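Local coordinates for protein histidine--tRNA ligase (Thermus thermophilus, PDB 1H4V) that attaches L-histidine to its cognate tRNA at the expense of ATP, working as a homodimeric class II aminoacyl-tRNA synthetase, at residues Val182-Ser194 / Ser208-Val222. Residues are numbered along the deposited sequence; the frame is centred on the assembly and turned at random.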
loop_
_atom_site.group_PDB
_atom_site.type_symbol
_atom_site.label_atom_id
_atom_site.label_comp_id
_atom_site.label_asym_id
_atom_site.label_seq_id
_atom_site.Cartn_x
_atom_site.Cartn_y
_atom_site.Cartn_z
ATOM N N VAL A 182 -13.538 -34.826 -29.663
ATOM C CA VAL A 182 -12.278 -35.482 -29.346
ATOM C C VAL A 182 -12.162 -35.994 -27.911
ATOM O O VAL A 182 -11.558 -37.040 -27.666
ATOM C CB VAL A 182 -11.087 -34.534 -29.623
ATOM C CG1 VAL A 182 -9.819 -35.072 -28.982
ATOM C CG2 VAL A 182 -10.891 -34.388 -31.112
ATOM N N LEU A 183 -12.734 -35.266 -26.960
ATOM C CA LEU A 183 -12.631 -35.668 -25.564
ATOM C C LEU A 183 -13.772 -36.514 -25.012
ATOM O O LEU A 183 -13.627 -37.110 -23.948
ATOM C CB LEU A 183 -12.433 -34.433 -24.683
ATOM C CG LEU A 183 -11.117 -33.694 -24.916
ATOM C CD1 LEU A 183 -11.092 -32.401 -24.120
ATOM C CD2 LEU A 183 -9.962 -34.594 -24.518
ATOM N N SER A 184 -14.899 -36.574 -25.719
ATOM C CA SER A 184 -16.032 -37.376 -25.246
ATOM C C SER A 184 -15.708 -38.870 -25.175
ATOM O O SER A 184 -15.894 -39.500 -24.134
ATOM C CB SER A 184 -17.266 -37.154 -26.126
ATOM O OG SER A 184 -17.895 -35.925 -25.803
ATOM N N PRO A 185 -15.219 -39.458 -26.279
ATOM C CA PRO A 185 -14.890 -40.887 -26.255
ATOM C C PRO A 185 -13.759 -41.251 -25.287
ATOM O O PRO A 185 -13.301 -42.389 -25.259
ATOM C CB PRO A 185 -14.543 -41.185 -27.715
ATOM C CG PRO A 185 -14.041 -39.875 -28.227
ATOM C CD PRO A 185 -15.022 -38.904 -27.629
ATOM N N HIS A 186 -13.318 -40.281 -24.496
ATOM C CA HIS A 186 -12.254 -40.496 -23.519
ATOM C C HIS A 186 -12.711 -39.994 -22.152
ATOM O O HIS A 186 -11.904 -39.751 -21.260
ATOM C CB HIS A 186 -10.989 -39.744 -23.934
ATOM C CG HIS A 186 -10.338 -40.285 -25.168
ATOM N ND1 HIS A 186 -9.728 -41.520 -25.208
ATOM C CD2 HIS A 186 -10.194 -39.756 -26.407
ATOM C CE1 HIS A 186 -9.235 -41.728 -26.416
ATOM N NE2 HIS A 186 -9.505 -40.672 -27.163
ATOM N N ARG A 187 -14.021 -39.843 -22.011
ATOM C CA ARG A 187 -14.648 -39.355 -20.789
ATOM C C ARG A 187 -14.023 -39.908 -19.501
ATOM O O ARG A 187 -13.482 -39.150 -18.693
ATOM C CB ARG A 187 -16.142 -39.692 -20.852
ATOM N N GLU A 188 -14.083 -41.224 -19.318
ATOM C CA GLU A 188 -13.549 -41.849 -18.111
ATOM C C GLU A 188 -12.089 -41.539 -17.807
ATOM O O GLU A 188 -11.598 -41.876 -16.730
ATOM C CB GLU A 188 -13.750 -43.367 -18.151
ATOM C CG GLU A 188 -13.546 -44.014 -19.504
ATOM C CD GLU A 188 -14.838 -44.119 -20.292
ATOM O OE1 GLU A 188 -15.419 -43.070 -20.647
ATOM O OE2 GLU A 188 -15.279 -45.261 -20.551
ATOM N N ALA A 189 -11.396 -40.891 -18.737
ATOM C CA ALA A 189 -9.995 -40.552 -18.519
ATOM C C ALA A 189 -9.901 -39.232 -17.757
ATOM O O ALA A 189 -8.912 -38.967 -17.068
ATOM C CB ALA A 189 -9.264 -40.453 -19.850
ATOM N N LEU A 190 -10.938 -38.409 -17.878
ATOM C CA LEU A 190 -10.983 -37.131 -17.174
ATOM C C LEU A 190 -11.380 -37.426 -15.723
ATOM O O LEU A 190 -11.021 -38.466 -15.191
ATOM C CB LEU A 190 -12.023 -36.209 -17.819
ATOM C CG LEU A 190 -11.964 -36.073 -19.360
ATOM C CD1 LEU A 190 -13.184 -35.313 -19.877
ATOM C CD2 LEU A 190 -10.698 -35.349 -19.745
ATOM N N SER A 191 -12.130 -36.524 -15.095
ATOM C CA SER A 191 -12.548 -36.709 -13.708
ATOM C C SER A 191 -13.547 -35.647 -13.268
ATOM O O SER A 191 -13.676 -34.614 -13.918
ATOM C CB SER A 191 -11.325 -36.682 -12.787
ATOM O OG SER A 191 -11.708 -36.899 -11.442
ATOM N N GLU A 192 -14.225 -35.922 -12.150
ATOM C CA GLU A 192 -15.250 -35.052 -11.565
ATOM C C GLU A 192 -15.630 -33.867 -12.445
ATOM O O GLU A 192 -16.432 -33.973 -13.373
ATOM C CB GLU A 192 -14.784 -34.523 -10.201
ATOM C CG GLU A 192 -15.135 -35.393 -8.994
ATOM C CD GLU A 192 -14.538 -34.839 -7.690
ATOM O OE1 GLU A 192 -14.012 -33.709 -7.730
ATOM O OE2 GLU A 192 -14.617 -35.545 -6.667
ATOM N N ASP A 193 -15.021 -32.735 -12.132
ATOM C CA ASP A 193 -15.239 -31.467 -12.818
ATOM C C ASP A 193 -15.090 -31.518 -14.332
ATOM O O ASP A 193 -15.974 -31.045 -15.058
ATOM C CB ASP A 193 -14.254 -30.453 -12.246
ATOM N N SER A 194 -13.957 -32.053 -14.796
ATOM C CA SER A 194 -13.678 -32.149 -16.231
ATOM C C SER A 194 -14.765 -32.896 -16.981
ATOM O O SER A 194 -15.016 -32.619 -18.154
ATOM C CB SER A 194 -12.329 -32.831 -16.466
ATOM O OG SER A 194 -11.262 -31.939 -16.199
ATOM N N SER A 208 -7.488 -26.842 -16.350
ATOM C CA SER A 208 -7.490 -27.463 -15.024
ATOM C C SER A 208 -6.103 -27.987 -14.652
ATOM O O SER A 208 -5.395 -28.538 -15.498
ATOM C CB SER A 208 -8.511 -28.608 -14.960
ATOM O OG SER A 208 -8.066 -29.749 -15.667
ATOM N N LYS A 209 -5.716 -27.813 -13.391
ATOM C CA LYS A 209 -4.406 -28.273 -12.944
ATOM C C LYS A 209 -4.459 -29.687 -12.368
ATOM O O LYS A 209 -3.693 -30.041 -11.471
ATOM C CB LYS A 209 -3.814 -27.303 -11.915
ATOM C CG LYS A 209 -4.549 -27.223 -10.585
ATOM C CD LYS A 209 -5.854 -26.455 -10.687
ATOM C CE LYS A 209 -6.484 -26.297 -9.311
ATOM N NZ LYS A 209 -7.720 -25.472 -9.356
ATOM N N SER A 210 -5.368 -30.494 -12.904
ATOM C CA SER A 210 -5.529 -31.873 -12.466
ATOM C C SER A 210 -4.543 -32.750 -13.226
ATOM O O SER A 210 -4.707 -32.974 -14.427
ATOM C CB SER A 210 -6.951 -32.346 -12.750
ATOM O OG SER A 210 -7.896 -31.384 -12.312
ATOM N N GLU A 211 -3.523 -33.241 -12.527
ATOM C CA GLU A 211 -2.506 -34.088 -13.144
ATOM C C GLU A 211 -3.103 -35.205 -13.997
ATOM O O GLU A 211 -2.516 -35.602 -15.004
ATOM C CB GLU A 211 -1.588 -34.674 -12.067
ATOM C CG GLU A 211 -0.800 -33.615 -11.304
ATOM C CD GLU A 211 0.153 -34.208 -10.278
ATOM O OE1 GLU A 211 1.080 -34.950 -10.678
ATOM O OE2 GLU A 211 -0.026 -33.928 -9.073
ATOM N N ARG A 212 -4.269 -35.708 -13.601
ATOM C CA ARG A 212 -4.930 -36.766 -14.358
ATOM C C ARG A 212 -5.440 -36.210 -15.687
ATOM O O ARG A 212 -5.326 -36.863 -16.726
ATOM C CB ARG A 212 -6.093 -37.357 -13.549
ATOM C CG ARG A 212 -6.858 -38.465 -14.266
ATOM C CD ARG A 212 -7.809 -39.202 -13.327
ATOM N NE ARG A 212 -7.091 -39.989 -12.324
ATOM C CZ ARG A 212 -7.677 -40.746 -11.397
ATOM N NH1 ARG A 212 -9.000 -40.825 -11.337
ATOM N NH2 ARG A 212 -6.936 -41.427 -10.530
ATOM N N ASP A 213 -5.996 -35.001 -15.651
ATOM C CA ASP A 213 -6.505 -34.361 -16.859
ATOM C C ASP A 213 -5.362 -33.927 -17.770
ATOM O O ASP A 213 -5.446 -34.064 -18.990
ATOM C CB ASP A 213 -7.358 -33.139 -16.508
ATOM C CG ASP A 213 -8.730 -33.511 -15.978
ATOM O OD1 ASP A 213 -9.454 -34.258 -16.670
ATOM O OD2 ASP A 213 -9.092 -33.046 -14.876
ATOM N N GLN A 214 -4.295 -33.401 -17.176
ATOM C CA GLN A 214 -3.136 -32.952 -17.942
ATOM C C GLN A 214 -2.487 -34.125 -18.673
ATOM O O GLN A 214 -1.911 -33.958 -19.751
ATOM C CB GLN A 214 -2.112 -32.297 -17.012
ATOM C CG GLN A 214 -2.615 -31.044 -16.315
ATOM C CD GLN A 214 -1.624 -30.499 -15.307
ATOM O OE1 GLN A 214 -1.214 -31.201 -14.381
ATOM N NE2 GLN A 214 -1.235 -29.238 -15.477
ATOM N N ALA A 215 -2.594 -35.310 -18.079
ATOM C CA ALA A 215 -2.020 -36.518 -18.656
ATOM C C ALA A 215 -2.722 -36.909 -19.952
ATOM O O ALA A 215 -2.075 -37.094 -20.982
ATOM C CB ALA A 215 -2.100 -37.662 -17.651
ATOM N N LEU A 216 -4.045 -37.040 -19.901
ATOM C CA LEU A 216 -4.818 -37.401 -21.085
ATOM C C LEU A 216 -4.554 -36.401 -22.212
ATOM O O LEU A 216 -4.346 -36.784 -23.363
ATOM C CB LEU A 216 -6.316 -37.420 -20.755
ATOM C CG LEU A 216 -7.274 -37.759 -21.900
ATOM C CD1 LEU A 216 -7.091 -39.210 -22.320
ATOM C CD2 LEU A 216 -8.708 -37.514 -21.456
ATOM N N LEU A 217 -4.561 -35.117 -21.868
ATOM C CA LEU A 217 -4.330 -34.059 -22.843
ATOM C C LEU A 217 -2.964 -34.191 -23.503
ATOM O O LEU A 217 -2.833 -34.016 -24.718
ATOM C CB LEU A 217 -4.473 -32.696 -22.170
ATOM C CG LEU A 217 -5.879 -32.462 -21.607
ATOM C CD1 LEU A 217 -5.910 -31.186 -20.788
ATOM C CD2 LEU A 217 -6.877 -32.397 -22.752
ATOM N N LYS A 218 -1.952 -34.510 -22.703
ATOM C CA LYS A 218 -0.600 -34.682 -23.219
ATOM C C LYS A 218 -0.530 -35.844 -24.214
ATOM O O LYS A 218 0.184 -35.767 -25.213
ATOM C CB LYS A 218 0.368 -34.930 -22.065
ATOM N N GLU A 219 -1.275 -36.914 -23.943
ATOM C CA GLU A 219 -1.284 -38.081 -24.821
ATOM C C GLU A 219 -2.079 -37.861 -26.103
ATOM O O GLU A 219 -1.624 -38.221 -27.188
ATOM C CB GLU A 219 -1.859 -39.304 -24.101
ATOM N N LEU A 220 -3.274 -37.293 -25.977
ATOM C CA LEU A 220 -4.110 -37.049 -27.145
ATOM C C LEU A 220 -3.515 -35.960 -28.031
ATOM O O LEU A 220 -3.573 -36.046 -29.258
ATOM C CB LEU A 220 -5.528 -36.651 -26.720
ATOM C CG LEU A 220 -6.343 -37.675 -25.923
ATOM C CD1 LEU A 220 -7.762 -37.168 -25.743
ATOM C CD2 LEU A 220 -6.357 -39.007 -26.653
ATOM N N GLY A 221 -2.935 -34.940 -27.407
ATOM C CA GLY A 221 -2.349 -33.853 -28.168
ATOM C C GLY A 221 -3.369 -33.262 -29.124
ATOM O O GLY A 221 -3.167 -33.254 -30.340
ATOM N N VAL A 222 -4.476 -32.771 -28.573
ATOM C CA VAL A 222 -5.531 -32.184 -29.385
ATOM C C VAL A 222 -5.026 -30.928 -30.087
ATOM O O VAL A 222 -3.967 -30.393 -29.743
ATOM C CB VAL A 222 -6.779 -31.838 -28.521
ATOM C CG1 VAL A 222 -7.287 -33.095 -27.826
ATOM C CG2 VAL A 222 -6.437 -30.762 -27.489
#
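The His186 imidazole receives a methyl of Leu220 on one face: Leu220 CD2 stands 3.9 Å from the centroid of the His186 ring and 25° off the normal, a CH-pi contact displaced toward the NE2 side of the ring. At the ring's edge, in its plane, lies the carbonyl oxygen of Val182. The second flat group, the Asp213 carboxylate, is met from above its plane, where Ser194 OG donates a hydrogen bond of 2.8 Å to Asp213 OD2, tilted 57° out of that plane. Its other oxygen, OD1, rests against the Leu190 backbone and side chain, 3.4 Å from Leu190 CB. With a leucine in place of Asp213, the Ser194 hydroxyl would probably lose its acceptor, and helix 192-200 its polar tie to helix 211-220.

Between these two groups the contact is aliphatic. Leu216 sends CG away from its backbone N (chi1 179°), which carries its branched end across to Ala189 and Leu190; Leu216 CD2 lies 3.4 Å from Ala189 CB and equally near Leu190 CD2. Leu183 CD2 packs on Leu220 CD1 at 3.6 Å, a methyl that also touches the His186 ring, and Leu217 meets Leu183 more loosely. Beyond the helix, after Gly221 turns the chain with positive phi, Val222 CG1 closes on Val182 CG1 at 3.4 Å. At the other end the aliphatic part of Arg212 lies along the carbonyls of Ala189 and Leu190.

Helix 211-220 thus packs against the C-terminal part of helix 169-183 and the turn leading into helix 192-200. Leu198 of the latter touches Leu183 and Leu190, while Ile205 and Leu206 add loop contacts, joining the three helices in a small helical cluster between the two parts of the chain that make up the catalytic region.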